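Local coordinates for outer membrane usher protein PapC (Escherichia coli, PDB 3L48) that exports and assembles pilus subunits across the outer membrane as a pore-forming usher, of which this chain is the C-terminal domain, at residues S57-N69 with S76-Q87. Numbering follows the deposited sequence. Where two conformers were deposited one is given.
Sequences SVNWDGKIQCQVN and SDQQLLLPCTPQ
Q67 and T85 form a single antiparallel hydrogen-bonded pair: Q67 N gives to T85 O and T85 N to Q67 O, each at 2.9 Å. Two residues away on each segment, a water continues the link, accepting from N69 N and donating to P83 O. Beside the bridge lies the disulfide C66–C84; both cysteines have alternate conformers, and the modelled SG to SG separation of 2.4 Å, long for such a bond, is doubtful. The domain has an Ig-like Greek-key fold, and here the edge strand 64-69 of one sheet meets strand 78-84 of the other and the residues that follow it, so the disulfide ties the two sheets together. V58, opposite a classic bulge at Q65 and C66, lays its CG2 methyl against the sulfur of C84, an apolar neighbour suited to this buried place. Branched V68 serves two partners in the interior: CG1, anti to its own carbonyl carbon (chi1 -56°), packs on C84 CB, while CG2 meets L82 CD1 at 4.0 Å, and L82 reaches on to A12 and L14. On the outer side, where a polar chain can stay partly exposed, extended Q67 runs obliquely past Q87, their amide planes 49° apart; an alanine in place of Q67 would probably keep the backbone pair but leave the Q87 side chain, already poorly ordered, freer to turn. Q87 OE1 also rests on I64 CG2, 3.6 Å away.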
# COMPACT_ATOMS: atom_id res chain seq x y z
N SER A 57 4.57 4.17 -0.78
CA SER A 57 4.90 3.96 -2.18
C SER A 57 4.89 2.47 -2.49
O SER A 57 5.33 1.65 -1.67
CB SER A 57 6.25 4.58 -2.53
OG SER A 57 7.32 3.80 -2.04
N VAL A 58 4.37 2.11 -3.65
CA VAL A 58 4.33 0.73 -4.09
C VAL A 58 5.37 0.53 -5.18
O VAL A 58 5.34 1.20 -6.21
CB VAL A 58 2.94 0.36 -4.62
CG1 VAL A 58 2.90 -1.11 -5.04
CG2 VAL A 58 1.89 0.64 -3.56
N ASN A 59 6.30 -0.39 -4.94
CA ASN A 59 7.43 -0.56 -5.84
C ASN A 59 7.45 -1.89 -6.57
O ASN A 59 7.16 -2.94 -6.00
CB ASN A 59 8.74 -0.40 -5.05
CG ASN A 59 8.65 0.65 -3.97
OD1 ASN A 59 8.47 0.34 -2.79
ND2 ASN A 59 8.76 1.92 -4.37
N TRP A 60 7.76 -1.82 -7.87
CA TRP A 60 8.13 -3.01 -8.63
C TRP A 60 8.94 -2.60 -9.86
O TRP A 60 8.92 -1.44 -10.27
CB TRP A 60 6.91 -3.86 -9.00
CG TRP A 60 5.98 -3.29 -10.02
CD1 TRP A 60 6.06 -3.42 -11.38
CD2 TRP A 60 4.79 -2.52 -9.76
NE1 TRP A 60 5.01 -2.77 -11.98
CE2 TRP A 60 4.22 -2.21 -11.02
CE3 TRP A 60 4.17 -2.07 -8.60
CZ2 TRP A 60 3.05 -1.46 -11.13
CZ3 TRP A 60 3.01 -1.33 -8.72
CH2 TRP A 60 2.46 -1.03 -9.98
N ASP A 61 9.66 -3.56 -10.44
CA ASP A 61 10.55 -3.28 -11.56
C ASP A 61 11.54 -2.19 -11.19
O ASP A 61 11.77 -1.25 -11.96
CB ASP A 61 9.76 -2.91 -12.81
CG ASP A 61 8.98 -4.08 -13.39
OD1 ASP A 61 9.25 -5.23 -12.97
OD2 ASP A 61 8.11 -3.86 -14.25
N GLY A 62 12.12 -2.31 -10.00
CA GLY A 62 13.13 -1.38 -9.52
C GLY A 62 12.72 0.07 -9.57
O GLY A 62 13.53 0.94 -9.88
N LYS A 63 11.46 0.35 -9.24
CA LYS A 63 10.93 1.69 -9.39
C LYS A 63 9.67 1.93 -8.54
O LYS A 63 8.85 1.02 -8.37
CB LYS A 63 10.63 1.94 -10.87
CG LYS A 63 9.69 3.10 -11.16
CD LYS A 63 9.59 3.34 -12.66
CE LYS A 63 8.49 4.34 -12.99
NZ LYS A 63 8.64 5.62 -12.24
N ILE A 64 9.54 3.14 -8.01
CA ILE A 64 8.29 3.56 -7.41
C ILE A 64 7.26 3.70 -8.52
O ILE A 64 7.42 4.54 -9.41
CB ILE A 64 8.42 4.90 -6.68
CG1 ILE A 64 9.49 4.83 -5.59
CG2 ILE A 64 7.08 5.32 -6.08
CD1 ILE A 64 9.63 6.10 -4.79
N GLN A 65 6.22 2.88 -8.49
CA GLN A 65 5.22 2.87 -9.55
C GLN A 65 4.04 3.78 -9.23
O GLN A 65 3.53 4.47 -10.11
CB GLN A 65 4.75 1.44 -9.81
CG GLN A 65 5.87 0.49 -10.23
CD GLN A 65 6.20 0.58 -11.71
OE1 GLN A 65 7.17 -0.02 -12.17
NE2 GLN A 65 5.40 1.32 -12.45
N CYS A 66 3.61 3.77 -7.97
CA CYS A 66 2.49 4.60 -7.54
C CYS A 66 2.51 4.79 -6.03
O CYS A 66 3.23 4.10 -5.31
CB CYS A 66 1.16 4.00 -8.00
SG CYS A 66 1.07 2.20 -7.88
N GLN A 67 1.70 5.74 -5.56
CA GLN A 67 1.64 6.04 -4.14
C GLN A 67 0.20 6.05 -3.63
O GLN A 67 -0.73 6.32 -4.39
CB GLN A 67 2.32 7.37 -3.84
CG GLN A 67 3.83 7.33 -4.05
CD GLN A 67 4.53 8.61 -3.64
OE1 GLN A 67 5.65 8.57 -3.13
NE2 GLN A 67 3.87 9.74 -3.85
N VAL A 68 0.04 5.73 -2.35
CA VAL A 68 -1.27 5.72 -1.71
C VAL A 68 -1.24 6.61 -0.47
O VAL A 68 -0.20 6.77 0.16
CB VAL A 68 -1.69 4.29 -1.28
CG1 VAL A 68 -1.65 3.34 -2.47
CG2 VAL A 68 -0.78 3.80 -0.18
N ASN A 69 -2.38 7.19 -0.15
CA ASN A 69 -2.52 7.98 1.07
C ASN A 69 -3.33 7.20 2.10
O ASN A 69 -4.53 6.99 1.93
CB ASN A 69 -3.19 9.32 0.77
CG ASN A 69 -2.43 10.13 -0.25
OD1 ASN A 69 -3.01 10.63 -1.22
ND2 ASN A 69 -1.12 10.27 -0.05
N SER A 76 -6.15 -0.59 13.39
CA SER A 76 -5.57 -1.92 13.25
C SER A 76 -6.60 -2.97 12.84
O SER A 76 -7.75 -2.95 13.29
CB SER A 76 -4.85 -2.34 14.53
OG SER A 76 -3.93 -3.39 14.27
N ASP A 77 -6.16 -3.90 12.00
CA ASP A 77 -7.01 -4.96 11.46
C ASP A 77 -8.17 -4.44 10.61
O ASP A 77 -9.20 -5.10 10.48
CB ASP A 77 -7.53 -5.88 12.57
CG ASP A 77 -6.52 -6.94 12.96
OD1 ASP A 77 -6.92 -7.90 13.66
OD2 ASP A 77 -5.34 -6.82 12.57
N GLN A 78 -7.99 -3.26 10.03
CA GLN A 78 -8.98 -2.71 9.13
C GLN A 78 -8.65 -3.08 7.69
O GLN A 78 -7.52 -2.89 7.23
CB GLN A 78 -9.05 -1.18 9.26
CG GLN A 78 -10.08 -0.51 8.36
CD GLN A 78 -10.14 0.99 8.55
OE1 GLN A 78 -9.52 1.54 9.46
NE2 GLN A 78 -10.88 1.67 7.68
N GLN A 79 -9.63 -3.61 6.97
CA GLN A 79 -9.49 -3.79 5.53
C GLN A 79 -9.96 -2.51 4.85
O GLN A 79 -11.05 -2.02 5.13
CB GLN A 79 -10.33 -4.96 5.03
CG GLN A 79 -10.25 -5.14 3.51
CD GLN A 79 -11.31 -6.08 2.97
OE1 GLN A 79 -12.36 -5.64 2.49
NE2 GLN A 79 -11.05 -7.37 3.06
N LEU A 80 -9.13 -1.97 3.97
CA LEU A 80 -9.53 -0.78 3.22
C LEU A 80 -8.92 -0.71 1.83
O LEU A 80 -7.83 -1.22 1.58
CB LEU A 80 -9.22 0.49 4.01
CG LEU A 80 -7.78 1.00 4.01
CD1 LEU A 80 -7.67 2.26 4.86
CD2 LEU A 80 -6.81 -0.05 4.51
N LEU A 81 -9.67 -0.09 0.92
CA LEU A 81 -9.20 0.19 -0.43
C LEU A 81 -8.16 1.28 -0.38
O LEU A 81 -8.37 2.33 0.23
CB LEU A 81 -10.38 0.65 -1.30
CG LEU A 81 -10.08 1.04 -2.75
CD1 LEU A 81 -9.77 -0.19 -3.59
CD2 LEU A 81 -11.25 1.83 -3.35
N LEU A 82 -7.01 1.04 -1.01
CA LEU A 82 -6.01 2.09 -1.18
C LEU A 82 -5.77 2.37 -2.66
O LEU A 82 -5.01 1.65 -3.32
CB LEU A 82 -4.70 1.71 -0.48
CG LEU A 82 -4.76 1.54 1.04
CD1 LEU A 82 -3.37 1.27 1.59
CD2 LEU A 82 -5.35 2.78 1.70
N PRO A 83 -6.45 3.39 -3.21
CA PRO A 83 -6.22 3.76 -4.61
C PRO A 83 -4.77 4.15 -4.82
O PRO A 83 -4.27 5.08 -4.18
CB PRO A 83 -7.13 4.99 -4.79
CG PRO A 83 -8.20 4.82 -3.76
CD PRO A 83 -7.51 4.18 -2.58
N CYS A 84 -4.09 3.45 -5.72
CA CYS A 84 -2.68 3.72 -5.98
C CYS A 84 -2.50 4.62 -7.21
O CYS A 84 -2.76 4.20 -8.34
CB CYS A 84 -1.89 2.42 -6.14
SG CYS A 84 -0.11 2.61 -5.88
N THR A 85 -2.06 5.85 -6.97
CA THR A 85 -1.92 6.83 -8.03
C THR A 85 -0.45 7.09 -8.35
O THR A 85 0.34 7.40 -7.46
CB THR A 85 -2.62 8.15 -7.66
OG1 THR A 85 -2.03 8.69 -6.47
CG2 THR A 85 -4.10 7.91 -7.42
N PRO A 86 -0.08 6.95 -9.63
CA PRO A 86 1.26 7.28 -10.11
C PRO A 86 1.65 8.68 -9.65
O PRO A 86 0.82 9.59 -9.69
CB PRO A 86 1.10 7.26 -11.63
CG PRO A 86 0.00 6.28 -11.87
CD PRO A 86 -0.95 6.42 -10.71
N GLN A 87 2.89 8.84 -9.20
CA GLN A 87 3.36 10.12 -8.69
C GLN A 87 3.02 11.26 -9.65
O GLN A 87 3.73 12.27 -9.71
CB GLN A 87 4.87 10.08 -8.45
CG GLN A 87 5.32 8.93 -7.56
CD GLN A 87 6.80 8.98 -7.27
OE1 GLN A 87 7.61 8.33 -7.94
NE2 GLN A 87 7.18 9.74 -6.25
O HOH W 1 -4.54 6.08 -1.57